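ORF 37 (Human herpesvirus 8 type M, PDB 3FHD) cuts single- and double-stranded DNA as an endo- and exonuclease, processing branched viral DNA intermediates so that unit-length linear genomes can be packaged. Local coordinates at residues Asn89-Ser94 with Ala123-Ala128; Cys106-Asp111 with Ala134-His139; Tyr273-Ala276 with Pro282-Ala285; Asn348-Cys353 with Asn390-Tyr395; Tyr397-Gln402 with Val464-Gly469. One frame throughout, in Å; residues are numbered along the deposited sequence.

Interaction 1: residues Asn89-Ser94 with Ala123-Ala128; sequences NYFLFS and ASVYAA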
# COMPACT_ATOMS: atom_id res chain seq x y z
N ASN A 89 18.89 1.16 7.11
CA ASN A 89 18.72 0.04 6.16
C ASN A 89 19.96 -0.85 6.14
O ASN A 89 19.87 -2.08 6.16
CB ASN A 89 18.41 0.53 4.74
CG ASN A 89 16.89 0.77 4.50
OD1 ASN A 89 16.26 0.07 3.70
ND2 ASN A 89 16.32 1.71 5.22
N TYR A 90 21.14 -0.24 6.11
CA TYR A 90 22.37 -1.02 6.15
C TYR A 90 22.47 -1.92 7.39
O TYR A 90 22.68 -3.13 7.26
CB TYR A 90 23.62 -0.13 6.01
CG TYR A 90 24.87 -0.95 6.29
CD1 TYR A 90 25.32 -1.90 5.35
CD2 TYR A 90 25.58 -0.78 7.47
CE1 TYR A 90 26.46 -2.67 5.61
CE2 TYR A 90 26.75 -1.55 7.73
CZ TYR A 90 27.16 -2.48 6.80
OH TYR A 90 28.31 -3.21 7.05
N PHE A 91 22.34 -1.35 8.58
CA PHE A 91 22.41 -2.13 9.83
C PHE A 91 21.33 -3.21 9.89
O PHE A 91 21.60 -4.34 10.37
CB PHE A 91 22.31 -1.21 11.06
CG PHE A 91 23.57 -0.40 11.30
CD1 PHE A 91 24.71 -1.01 11.79
CD2 PHE A 91 23.62 0.95 10.98
CE1 PHE A 91 25.91 -0.28 12.00
CE2 PHE A 91 24.78 1.70 11.17
CZ PHE A 91 25.94 1.07 11.69
N LEU A 92 20.11 -2.85 9.49
CA LEU A 92 19.00 -3.80 9.45
C LEU A 92 19.35 -5.02 8.57
O LEU A 92 19.27 -6.15 9.01
CB LEU A 92 17.73 -3.12 8.88
CG LEU A 92 16.55 -4.10 8.72
CD1 LEU A 92 16.25 -4.88 10.04
CD2 LEU A 92 15.36 -3.36 8.23
N PHE A 93 19.67 -4.77 7.31
CA PHE A 93 19.98 -5.85 6.39
C PHE A 93 21.31 -6.57 6.66
O PHE A 93 21.41 -7.76 6.38
CB PHE A 93 19.81 -5.42 4.93
CG PHE A 93 18.36 -5.42 4.50
CD1 PHE A 93 17.81 -6.54 3.88
CD2 PHE A 93 17.53 -4.33 4.78
CE1 PHE A 93 16.46 -6.56 3.48
CE2 PHE A 93 16.17 -4.32 4.41
CZ PHE A 93 15.62 -5.46 3.76
N SER A 94 22.28 -5.90 7.26
CA SER A 94 23.47 -6.64 7.72
C SER A 94 23.04 -7.69 8.76
O SER A 94 23.55 -8.82 8.76
CB SER A 94 24.54 -5.72 8.31
OG SER A 94 25.71 -6.48 8.57
N ALA A 123 28.99 6.35 13.02
CA ALA A 123 29.59 7.56 12.45
C ALA A 123 29.98 7.36 10.99
O ALA A 123 29.64 8.19 10.16
CB ALA A 123 30.79 8.03 13.27
N SER A 124 30.69 6.28 10.69
CA SER A 124 31.17 6.01 9.31
C SER A 124 30.07 5.64 8.35
O SER A 124 29.99 6.16 7.23
CB SER A 124 32.23 4.91 9.30
OG SER A 124 33.33 5.31 10.08
N VAL A 125 29.20 4.73 8.79
CA VAL A 125 28.08 4.31 7.96
C VAL A 125 27.25 5.54 7.59
O VAL A 125 26.98 5.76 6.39
CB VAL A 125 27.21 3.25 8.67
CG1 VAL A 125 25.94 2.98 7.90
CG2 VAL A 125 28.04 1.97 8.82
N TYR A 126 26.94 6.38 8.58
CA TYR A 126 26.19 7.60 8.32
C TYR A 126 26.88 8.52 7.29
O TYR A 126 26.22 9.02 6.38
CB TYR A 126 25.85 8.39 9.61
CG TYR A 126 25.11 9.64 9.23
CD1 TYR A 126 23.72 9.62 9.02
CD2 TYR A 126 25.80 10.81 8.97
CE1 TYR A 126 23.05 10.74 8.61
CE2 TYR A 126 25.15 11.96 8.56
CZ TYR A 126 23.77 11.91 8.38
OH TYR A 126 23.12 13.03 7.97
N ALA A 127 28.17 8.78 7.47
CA ALA A 127 28.93 9.63 6.57
C ALA A 127 28.87 9.10 5.11
O ALA A 127 28.57 9.85 4.19
CB ALA A 127 30.35 9.79 7.04
N ALA A 128 29.11 7.81 4.94
CA ALA A 128 29.07 7.17 3.62
C ALA A 128 27.66 7.23 3.00
O ALA A 128 27.50 7.48 1.79
CB ALA A 128 29.56 5.72 3.71
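In the helical N-terminal part of this PD-(D/E)XK nuclease, helix 83-100 packs against the short helix 122-130 through one valine and two neighbouring aromatic rings. Val125 reaches across with both methyls. Its CG1 lies 3.7 Å from Phe91 CE2 and 3.8 Å from Tyr90 CD2, while CG2 lies 3.7 Å from Phe91 CZ and 3.9 Å from Tyr90 CE2, so the forked end of the valine touches both rings. Different first torsions bring the two rings together at the valine: Tyr90 has CG trans to its backbone N (chi1 171°), whereas Phe91 swings CG beside its own N (chi1 -73°). Phe91 and Val125 meet head-on; Tyr90 crosses the valine at about a right angle. Beyond the contact Tyr90 OH bonds to Leu119 O, and Phe109 and Phe114 meet the tyrosine ring edge-to-face. Every atom that touches across this buried junction is carbon, so shape and dispersion hold the two helices here, while the tyrosine hydroxyl spends its polarity on the loop leading into helix 122-130.

Interaction 2: residues Cys106-Asp111 with Ala134-His139; sequences CNFFVD and AHQRHH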
# COMPACT_ATOMS: atom_id res chain seq x y z
N CYS A 106 23.13 -5.52 1.66
CA CYS A 106 24.38 -5.34 2.37
C CYS A 106 25.57 -5.33 1.39
O CYS A 106 26.46 -4.48 1.50
CB CYS A 106 24.49 -6.44 3.45
SG CYS A 106 25.79 -6.28 4.64
N ASN A 107 25.57 -6.23 0.40
CA ASN A 107 26.65 -6.29 -0.58
C ASN A 107 26.80 -4.98 -1.31
O ASN A 107 27.92 -4.53 -1.53
CB ASN A 107 26.44 -7.41 -1.59
CG ASN A 107 26.72 -8.79 -1.01
OD1 ASN A 107 27.40 -8.91 -0.00
ND2 ASN A 107 26.20 -9.82 -1.66
N PHE A 108 25.67 -4.38 -1.70
CA PHE A 108 25.67 -3.11 -2.43
C PHE A 108 26.25 -1.94 -1.63
O PHE A 108 27.06 -1.17 -2.16
CB PHE A 108 24.28 -2.75 -2.96
CG PHE A 108 24.26 -1.52 -3.87
CD1 PHE A 108 24.55 -1.64 -5.24
CD2 PHE A 108 23.98 -0.26 -3.36
CE1 PHE A 108 24.55 -0.51 -6.08
CE2 PHE A 108 23.99 0.88 -4.18
CZ PHE A 108 24.27 0.75 -5.55
N PHE A 109 25.83 -1.79 -0.37
CA PHE A 109 26.40 -0.79 0.50
C PHE A 109 27.89 -0.96 0.58
O PHE A 109 28.65 -0.04 0.28
CB PHE A 109 25.83 -0.91 1.93
CG PHE A 109 24.53 -0.18 2.16
CD1 PHE A 109 24.49 1.21 2.26
CD2 PHE A 109 23.33 -0.91 2.32
CE1 PHE A 109 23.26 1.86 2.48
CE2 PHE A 109 22.10 -0.27 2.55
CZ PHE A 109 22.06 1.10 2.63
N VAL A 110 28.32 -2.15 0.97
CA VAL A 110 29.76 -2.41 1.14
C VAL A 110 30.56 -2.12 -0.15
O VAL A 110 31.56 -1.39 -0.12
CB VAL A 110 30.03 -3.81 1.74
CG1 VAL A 110 31.54 -4.15 1.73
CG2 VAL A 110 29.50 -3.88 3.17
N ASP A 111 30.10 -2.65 -1.28
CA ASP A 111 30.84 -2.48 -2.53
C ASP A 111 30.73 -1.10 -3.21
O ASP A 111 31.72 -0.62 -3.77
CB ASP A 111 30.42 -3.55 -3.55
CG ASP A 111 30.76 -4.96 -3.09
OD1 ASP A 111 31.84 -5.18 -2.51
OD2 ASP A 111 29.94 -5.87 -3.35
N ALA A 134 21.12 9.95 -5.65
CA ALA A 134 19.71 9.55 -5.63
C ALA A 134 19.53 8.21 -6.34
O ALA A 134 18.63 7.44 -5.97
CB ALA A 134 18.81 10.66 -6.28
N HIS A 135 20.36 7.93 -7.35
CA HIS A 135 20.32 6.63 -8.05
C HIS A 135 20.78 5.44 -7.19
O HIS A 135 20.18 4.35 -7.27
CB HIS A 135 21.00 6.70 -9.42
CG HIS A 135 20.47 7.82 -10.27
ND1 HIS A 135 19.18 7.80 -10.78
CD2 HIS A 135 20.99 9.02 -10.60
CE1 HIS A 135 18.96 8.93 -11.42
NE2 HIS A 135 20.04 9.69 -11.33
N GLN A 136 21.78 5.65 -6.35
CA GLN A 136 22.17 4.67 -5.33
C GLN A 136 21.08 4.42 -4.28
O GLN A 136 20.86 3.28 -3.89
CB GLN A 136 23.48 5.07 -4.64
CG GLN A 136 24.65 5.00 -5.64
CD GLN A 136 25.92 5.65 -5.14
OE1 GLN A 136 25.90 6.56 -4.29
NE2 GLN A 136 27.05 5.20 -5.67
N ARG A 137 20.41 5.48 -3.82
CA ARG A 137 19.35 5.31 -2.84
C ARG A 137 18.20 4.54 -3.50
O ARG A 137 17.62 3.62 -2.91
CB ARG A 137 18.90 6.67 -2.30
CG ARG A 137 19.92 7.33 -1.36
CD ARG A 137 19.29 8.49 -0.53
NE ARG A 137 18.76 9.56 -1.38
CZ ARG A 137 19.46 10.54 -1.93
NH1 ARG A 137 20.77 10.65 -1.75
NH2 ARG A 137 18.82 11.43 -2.69
N HIS A 138 17.88 4.93 -4.73
CA HIS A 138 16.87 4.23 -5.53
C HIS A 138 17.19 2.74 -5.67
O HIS A 138 16.30 1.87 -5.51
CB HIS A 138 16.78 4.87 -6.93
CG HIS A 138 15.75 4.22 -7.81
ND1 HIS A 138 16.02 3.84 -9.10
CD2 HIS A 138 14.46 3.89 -7.58
CE1 HIS A 138 14.94 3.29 -9.63
NE2 HIS A 138 13.98 3.31 -8.73
N HIS A 139 18.44 2.45 -5.98
CA HIS A 139 18.86 1.06 -6.10
C HIS A 139 18.68 0.27 -4.78
O HIS A 139 18.12 -0.82 -4.81
CB HIS A 139 20.29 0.93 -6.64
CG HIS A 139 20.69 -0.49 -6.88
ND1 HIS A 139 20.44 -1.14 -8.07
CD2 HIS A 139 21.29 -1.40 -6.07
CE1 HIS A 139 20.91 -2.37 -8.00
NE2 HIS A 139 21.41 -2.56 -6.79
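Gln136, His139 and Phe108 join helix 134-147 to helix 104-113 in the N-terminal helical part of the nuclease, at a contact near the surface and remote from the metal site. Along 134-139 the first residue to touch is Gln136, in the first turn of its helix. Its carbonyl O lies 4.0 Å from Phe108 CE2, and its CB comes within 4.2 Å of the same ring carbon. Next, Arg137 takes no part in the contact; its NE and NH2 bond to Pro233 O and Gln234 OE1, fastening this helix to another part of the chain. One turn after Gln136 comes His139, the main partner. Its CG stands trans to the backbone N (chi1 -175°), as does that of Phe108 (chi1 -173°), and the two side chains extend from their helices until the rings meet. The planes are inclined by 32° with centroids 4.3 Å apart, neither a parallel stack nor a T-shape. This tilt brings one corner of the imidazole down on the phenyl ring, while Ile140 and Leu143 of the same helix also touch Phe108. The corner atom is His139 CD2, which sits over one face of Phe108, displaced toward the rim, 3.4 Å from CD1 of that ring.

Interaction 3: residues Tyr273-Ala276 with Pro282-Ala285; sequences YTFA and PIYA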
# COMPACT_ATOMS: atom_id res chain seq x y z
N TYR A 273 -21.16 -7.29 2.87
CA TYR A 273 -22.06 -7.73 1.80
C TYR A 273 -21.98 -9.24 1.54
O TYR A 273 -22.61 -9.74 0.62
CB TYR A 273 -21.77 -6.97 0.50
CG TYR A 273 -22.29 -5.55 0.48
CD1 TYR A 273 -23.62 -5.27 0.14
CD2 TYR A 273 -21.44 -4.48 0.76
CE1 TYR A 273 -24.10 -3.96 0.11
CE2 TYR A 273 -21.91 -3.17 0.74
CZ TYR A 273 -23.25 -2.92 0.41
OH TYR A 273 -23.71 -1.62 0.38
N THR A 274 -21.19 -9.96 2.33
CA THR A 274 -21.10 -11.41 2.21
C THR A 274 -22.47 -12.04 2.54
O THR A 274 -23.08 -11.71 3.56
CB THR A 274 -19.96 -11.97 3.09
OG1 THR A 274 -18.71 -11.38 2.69
CG2 THR A 274 -19.84 -13.52 2.97
N PHE A 275 -22.98 -12.87 1.64
CA PHE A 275 -24.29 -13.54 1.83
C PHE A 275 -24.18 -15.04 1.61
O PHE A 275 -23.20 -15.54 1.05
CB PHE A 275 -25.36 -12.97 0.89
CG PHE A 275 -25.07 -13.18 -0.58
CD1 PHE A 275 -25.55 -14.30 -1.25
CD2 PHE A 275 -24.33 -12.25 -1.30
CE1 PHE A 275 -25.27 -14.51 -2.60
CE2 PHE A 275 -24.06 -12.44 -2.65
CZ PHE A 275 -24.52 -13.58 -3.30
N ALA A 276 -25.20 -15.77 2.07
CA ALA A 276 -25.34 -17.17 1.70
C ALA A 276 -26.60 -17.30 0.87
O ALA A 276 -27.55 -16.49 0.99
CB ALA A 276 -25.42 -18.06 2.93
N PRO A 282 -31.69 -11.32 2.67
CA PRO A 282 -32.12 -10.17 1.82
C PRO A 282 -31.05 -9.70 0.81
O PRO A 282 -31.40 -9.16 -0.25
CB PRO A 282 -32.37 -9.06 2.84
CG PRO A 282 -31.44 -9.38 3.97
CD PRO A 282 -31.42 -10.89 4.06
N ILE A 283 -29.77 -9.89 1.13
CA ILE A 283 -28.68 -9.57 0.21
C ILE A 283 -28.77 -10.54 -0.99
O ILE A 283 -28.65 -10.12 -2.14
CB ILE A 283 -27.28 -9.67 0.89
CG1 ILE A 283 -27.21 -8.81 2.15
CG2 ILE A 283 -26.15 -9.32 -0.09
CD1 ILE A 283 -25.85 -8.86 2.84
N TYR A 284 -29.02 -11.82 -0.70
CA TYR A 284 -29.17 -12.86 -1.74
C TYR A 284 -30.31 -12.50 -2.69
O TYR A 284 -30.18 -12.63 -3.92
CB TYR A 284 -29.41 -14.24 -1.10
CG TYR A 284 -29.59 -15.39 -2.08
CD1 TYR A 284 -28.78 -15.50 -3.21
CD2 TYR A 284 -30.57 -16.36 -1.86
CE1 TYR A 284 -28.96 -16.56 -4.12
CE2 TYR A 284 -30.75 -17.42 -2.75
CZ TYR A 284 -29.93 -17.51 -3.87
OH TYR A 284 -30.10 -18.55 -4.75
N ALA A 285 -31.42 -12.04 -2.13
CA ALA A 285 -32.56 -11.61 -2.93
C ALA A 285 -32.13 -10.57 -3.97
O ALA A 285 -32.41 -10.74 -5.16
CB ALA A 285 -33.69 -11.08 -2.05
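Ile283 and Tyr284, in the first turn of helix 282-292, pack against the loop that leads from strand 262-269 of the central sheet into that helix. Phe275 carries the loop's side of the contact. Its CG is tucked between the backbone N and the carbonyl carbon (chi1 64°), a rotamer that turns the ring toward the first turn of the helix. Ile283 takes a different course: CG2 is trans to N and reaches 3.7 Å from Phe275 CD2, while CG1 lies beside N and carries CD1 to 4.0 Å from Thr274 O. Tyr284 sends its ring out past the phenylalanine. The two ring planes differ by only 19°, yet their centroids are 5.9 Å apart, so the rings are slid almost clear of each other and meet at Phe275 CE1 and Tyr284 CD1. Asp281 ties loop and helix together, taking a bond from Ala276 N through OD2 and one from Tyr284 N through OD1. Two backbone carbonyls complete the fit: Tyr273 O lies 3.6 Å from Ile283 CG2, and Ala276 O lies 3.6 Å from Tyr284 CB.

Interaction 4: residues Asn348-Cys353 with Asn390-Tyr395; sequences NLIREC and NVRHSY. With SO4 (sulfate ion), chain D.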
# COMPACT_ATOMS: atom_id res chain seq x y z
N ASN A 348 -11.23 24.08 -0.59
CA ASN A 348 -10.82 24.23 -1.99
C ASN A 348 -10.05 23.01 -2.57
O ASN A 348 -10.26 22.64 -3.73
CB ASN A 348 -10.13 25.59 -2.29
CG ASN A 348 -8.85 25.84 -1.47
OD1 ASN A 348 -8.65 25.25 -0.40
ND2 ASN A 348 -7.97 26.75 -1.97
N LEU A 349 -9.21 22.38 -1.75
CA LEU A 349 -8.54 21.14 -2.16
C LEU A 349 -9.57 20.04 -2.45
O LEU A 349 -9.48 19.37 -3.47
CB LEU A 349 -7.53 20.68 -1.10
CG LEU A 349 -6.61 19.51 -1.46
CD1 LEU A 349 -5.24 19.73 -0.86
CD2 LEU A 349 -7.21 18.17 -1.01
N ILE A 350 -10.55 19.87 -1.56
CA ILE A 350 -11.63 18.89 -1.79
C ILE A 350 -12.39 19.16 -3.09
O ILE A 350 -12.60 18.25 -3.90
CB ILE A 350 -12.59 18.74 -0.56
CG1 ILE A 350 -11.92 17.95 0.58
CG2 ILE A 350 -13.88 18.01 -0.95
CD1 ILE A 350 -11.61 16.50 0.26
N ARG A 351 -12.77 20.42 -3.31
CA ARG A 351 -13.47 20.79 -4.54
C ARG A 351 -12.68 20.39 -5.80
O ARG A 351 -13.25 19.85 -6.75
CB ARG A 351 -13.77 22.29 -4.55
CG ARG A 351 -15.07 22.62 -5.22
CD ARG A 351 -15.29 24.13 -5.30
NE ARG A 351 -15.35 24.75 -3.98
CZ ARG A 351 -16.46 24.93 -3.26
NH1 ARG A 351 -17.65 24.54 -3.72
NH2 ARG A 351 -16.37 25.51 -2.07
N GLU A 352 -11.37 20.66 -5.77
CA GLU A 352 -10.47 20.36 -6.89
C GLU A 352 -10.39 18.84 -7.14
O GLU A 352 -10.39 18.38 -8.29
CB GLU A 352 -9.10 20.96 -6.60
CG GLU A 352 -7.97 20.57 -7.55
CD GLU A 352 -7.80 21.53 -8.73
OE1 GLU A 352 -8.82 22.02 -9.29
OE2 GLU A 352 -6.63 21.78 -9.10
N CYS A 353 -10.33 18.07 -6.05
CA CYS A 353 -10.28 16.62 -6.16
C CYS A 353 -11.60 16.09 -6.72
O CYS A 353 -11.58 15.16 -7.52
CB CYS A 353 -9.96 15.96 -4.81
SG CYS A 353 -8.26 16.26 -4.17
N ASN A 390 -14.63 8.47 -3.29
CA ASN A 390 -14.86 9.52 -2.32
C ASN A 390 -13.51 10.14 -1.92
O ASN A 390 -12.66 9.49 -1.25
CB ASN A 390 -15.60 8.94 -1.10
CG ASN A 390 -15.87 9.95 -0.01
OD1 ASN A 390 -15.50 11.13 -0.11
ND2 ASN A 390 -16.57 9.50 1.04
N VAL A 391 -13.32 11.40 -2.34
CA VAL A 391 -12.02 12.07 -2.20
C VAL A 391 -11.69 12.41 -0.74
O VAL A 391 -10.55 12.77 -0.43
CB VAL A 391 -11.89 13.34 -3.10
CG1 VAL A 391 -12.21 13.00 -4.59
CG2 VAL A 391 -12.79 14.48 -2.60
N ARG A 392 -12.68 12.29 0.13
CA ARG A 392 -12.49 12.48 1.56
C ARG A 392 -12.17 11.17 2.29
O ARG A 392 -11.91 11.17 3.49
CB ARG A 392 -13.74 13.09 2.19
CG ARG A 392 -14.07 14.49 1.66
CD ARG A 392 -14.97 15.24 2.63
NE ARG A 392 -14.26 15.74 3.80
CZ ARG A 392 -14.71 15.67 5.06
NH1 ARG A 392 -15.87 15.09 5.34
NH2 ARG A 392 -13.97 16.17 6.04
N HIS A 393 -12.27 10.04 1.60
CA HIS A 393 -12.15 8.76 2.31
C HIS A 393 -10.67 8.42 2.44
O HIS A 393 -9.85 8.76 1.58
CB HIS A 393 -12.90 7.63 1.60
CG HIS A 393 -12.97 6.35 2.40
ND1 HIS A 393 -11.95 5.44 2.43
CD2 HIS A 393 -13.94 5.86 3.22
CE1 HIS A 393 -12.27 4.44 3.23
NE2 HIS A 393 -13.48 4.66 3.71
N SER A 394 -10.33 7.70 3.51
CA SER A 394 -8.94 7.28 3.70
C SER A 394 -8.35 6.49 2.52
O SER A 394 -7.15 6.53 2.31
CB SER A 394 -8.79 6.52 5.03
OG SER A 394 -9.29 5.22 4.88
N TYR A 395 -9.18 5.81 1.73
CA TYR A 395 -8.68 5.05 0.57
C TYR A 395 -8.21 5.96 -0.57
O TYR A 395 -7.31 5.58 -1.32
CB TYR A 395 -9.67 4.02 0.02
CG TYR A 395 -10.07 2.94 1.02
CD1 TYR A 395 -9.33 2.73 2.19
CD2 TYR A 395 -11.15 2.12 0.77
CE1 TYR A 395 -9.69 1.78 3.11
CE2 TYR A 395 -11.52 1.11 1.72
CZ TYR A 395 -10.76 0.97 2.87
OH TYR A 395 -11.08 0.01 3.81
S SO4 D . -13.80 18.06 9.89
O1 SO4 D . -15.07 17.49 10.33
O2 SO4 D . -13.18 17.15 8.93
O3 SO4 D . -14.03 19.37 9.26
O4 SO4 D . -12.92 18.25 11.05
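Residues Asn390 to His393 form a type I beta turn, closed by His393 N to Asn390 O, that links strand 379-389 of the central sheet to helix 394-412 and rests on helix 348-355, with Val391 and Cys353 as the nearest backbone pair. The turn is reinforced by an Asx turn: Arg392 N donates to Asn390 OD1 over 3.1 Å, approaching from above the carbonyl plane. His393 then takes the N-cap of the long helix, its ND1 accepting from Tyr395 N at 2.9 Å in a nearly straight bond (167°). Thus fixed, Val391 points at the neighbouring helix. Its CB and CG1 each lie 3.7 Å from Cys353 CB, and CG2 lies 3.7 Å from Ile350 CD1; Ile350 and Val391 run antiparallel alongside each other. Phe396 covers both Cys353 and Val391 from the long helix. Arg392 bends at chi3 (76°), and its guanidinium NH1 bonds to Pro320 O. At the edge of the same group NH2 makes a weak bond to a sulfate, probably from the crystallisation liquor, which Arg341 also binds. The aliphatic base of this arginine serves the hydrophobic contact with Ile350 instead: the two side chains cross nearly perpendicularly, and Arg392 CG meets Ile350 CD1 at 3.5 Å.

Interaction 5: residues Tyr397-Gln402 with Val464-Gly469; sequences YQVLLQ and VYFPRG. With SO4 (sulfate ion), chain B.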
# COMPACT_ATOMS: atom_id res chain seq x y z
N TYR A 397 -6.64 8.87 -0.05
CA TYR A 397 -5.33 9.24 0.47
C TYR A 397 -4.31 8.09 0.34
O TYR A 397 -3.14 8.32 0.09
CB TYR A 397 -5.47 9.57 1.96
CG TYR A 397 -6.02 10.95 2.18
CD1 TYR A 397 -5.18 12.00 2.56
CD2 TYR A 397 -7.38 11.23 1.96
CE1 TYR A 397 -5.68 13.31 2.75
CE2 TYR A 397 -7.89 12.54 2.12
CZ TYR A 397 -7.02 13.57 2.52
OH TYR A 397 -7.50 14.86 2.70
N GLN A 398 -4.75 6.87 0.59
CA GLN A 398 -3.89 5.68 0.39
C GLN A 398 -3.35 5.55 -1.03
O GLN A 398 -2.15 5.37 -1.22
CB GLN A 398 -4.64 4.40 0.82
CG GLN A 398 -3.84 3.12 0.53
CD GLN A 398 -4.38 1.92 1.29
OE1 GLN A 398 -5.60 1.78 1.48
NE2 GLN A 398 -3.47 1.05 1.75
N VAL A 399 -4.22 5.66 -2.03
CA VAL A 399 -3.80 5.52 -3.43
C VAL A 399 -2.98 6.76 -3.83
O VAL A 399 -2.09 6.67 -4.68
CB VAL A 399 -5.02 5.28 -4.37
CG1 VAL A 399 -4.54 5.07 -5.82
CG2 VAL A 399 -5.82 4.06 -3.92
N LEU A 400 -3.32 7.92 -3.25
CA LEU A 400 -2.59 9.17 -3.49
C LEU A 400 -1.12 8.94 -3.14
O LEU A 400 -0.24 9.26 -3.95
CB LEU A 400 -3.17 10.33 -2.65
CG LEU A 400 -2.65 11.72 -3.03
CD1 LEU A 400 -3.69 12.82 -2.73
CD2 LEU A 400 -1.32 12.04 -2.40
N LEU A 401 -0.85 8.43 -1.94
CA LEU A 401 0.56 8.14 -1.60
C LEU A 401 1.24 7.07 -2.48
O LEU A 401 2.41 7.20 -2.83
CB LEU A 401 0.75 7.80 -0.11
CG LEU A 401 2.22 7.71 0.36
CD1 LEU A 401 2.96 9.10 0.23
CD2 LEU A 401 2.31 7.18 1.83
N GLN A 402 0.51 5.99 -2.83
CA GLN A 402 1.04 5.00 -3.74
C GLN A 402 1.37 5.63 -5.09
O GLN A 402 2.41 5.30 -5.68
CB GLN A 402 0.08 3.81 -3.95
CG GLN A 402 -0.29 3.08 -2.69
CD GLN A 402 -1.33 1.99 -2.90
OE1 GLN A 402 -1.71 1.68 -4.02
NE2 GLN A 402 -1.77 1.41 -1.81
N VAL A 464 -9.00 6.51 -9.99
CA VAL A 464 -8.66 7.57 -9.03
C VAL A 464 -7.63 8.50 -9.71
O VAL A 464 -6.61 8.04 -10.19
CB VAL A 464 -8.03 7.02 -7.69
CG1 VAL A 464 -7.99 8.16 -6.64
CG2 VAL A 464 -8.83 5.82 -7.11
N TYR A 465 -7.94 9.80 -9.75
CA TYR A 465 -7.05 10.82 -10.32
C TYR A 465 -6.58 11.78 -9.22
O TYR A 465 -7.32 12.03 -8.27
CB TYR A 465 -7.75 11.58 -11.45
CG TYR A 465 -8.29 10.68 -12.55
CD1 TYR A 465 -7.49 10.29 -13.63
CD2 TYR A 465 -9.61 10.21 -12.51
CE1 TYR A 465 -8.00 9.45 -14.64
CE2 TYR A 465 -10.11 9.37 -13.50
CZ TYR A 465 -9.31 9.00 -14.57
OH TYR A 465 -9.83 8.18 -15.56
N PHE A 466 -5.35 12.32 -9.36
CA PHE A 466 -4.72 13.17 -8.33
C PHE A 466 -4.18 14.50 -8.89
O PHE A 466 -3.10 14.52 -9.53
CB PHE A 466 -3.60 12.44 -7.56
CG PHE A 466 -4.02 11.11 -7.00
CD1 PHE A 466 -4.81 11.05 -5.87
CD2 PHE A 466 -3.64 9.93 -7.64
CE1 PHE A 466 -5.23 9.81 -5.38
CE2 PHE A 466 -4.03 8.70 -7.16
CZ PHE A 466 -4.84 8.64 -6.04
N PRO A 467 -4.90 15.62 -8.65
CA PRO A 467 -4.41 16.93 -9.08
C PRO A 467 -3.05 17.21 -8.43
O PRO A 467 -2.82 16.79 -7.29
CB PRO A 467 -5.48 17.91 -8.57
CG PRO A 467 -6.68 17.07 -8.24
CD PRO A 467 -6.16 15.72 -7.87
N ARG A 468 -2.15 17.89 -9.15
CA ARG A 468 -0.77 18.04 -8.69
C ARG A 468 -0.63 18.89 -7.45
O ARG A 468 0.16 18.57 -6.55
CB ARG A 468 0.11 18.62 -9.79
CG ARG A 468 0.62 17.58 -10.74
CD ARG A 468 1.45 18.25 -11.84
NE ARG A 468 1.22 17.62 -13.14
CZ ARG A 468 1.22 18.27 -14.30
NH1 ARG A 468 1.43 19.59 -14.34
NH2 ARG A 468 1.00 17.60 -15.43
N GLY A 469 -1.35 20.01 -7.44
CA GLY A 469 -1.31 20.95 -6.34
C GLY A 469 -1.84 20.28 -5.08
O GLY A 469 -1.33 20.51 -3.98
S SO4 B . 0.82 0.06 2.88
O1 SO4 B . 0.70 0.70 4.18
O2 SO4 B . -0.51 -0.35 2.43
O3 SO4 B . 1.38 1.05 1.99
O4 SO4 B . 1.78 -1.02 2.97
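Phe466 is the bump here: just after strand 455-464 of the central PD-(D/E)XK sheet it pushes its ring against helix 394-412, into the hollow between Val399 and Leu400. Its CG lies trans to the carbonyl carbon (chi1 -52°), and the ring reaches the helix backbone itself. One face receives Leu400 CA in a CH-pi contact, the carbon 3.6 Å from the ring centroid and 25° off the normal. Each wall of the hollow is a side chain. On one, Val399 CG1 lies at the ring edge, in its plane, 3.6 Å from Phe466 CZ; on the other, Leu400 CB is 3.5 Å from Phe466 CE1 and Leu400 CG 3.6 Å from Phe466 CD1. A smaller bump, Val464, adds a looser touch, its CB 4.4 Å from Val399 CG1. Ile426 of strand 423-432 touches both valines. The packing lies beside the active site: the side chain of Val399 is about 4 Å from that of the magnesium ligand Glu266, whose OE1 accepts from Gln402 NE2 on the same helix. On the polar side, Gln398 OE1 bonds to Lys268 NZ, and Gln398 NE2 makes a weak bond of 3.3 Å to O2 of a sulfate probably from the crystallisation liquor.

From the N terminus, interaction 1 closes a loop between helices 83-100 and 122-130, and interaction 2 crosses it, since 106-111 falls inside that loop and 134-139 beyond it. The two touch through Tyr90, packed on Cys106, Phe109 and Val110, so four helices form one cluster. The rest follow in series. Interaction 3 closes a short loop after strand 262-269 on the far side of the chain's centre, its own centre about 54 Å from that of interaction 1. Interaction 4 joins helix 348-355 to the start of helix 394-412; interaction 5 ties that long helix to the end of strand 455-464 and the residues just after it. Their centres are about 9 Å apart, with Pro467 packed on Glu352 and Cys353.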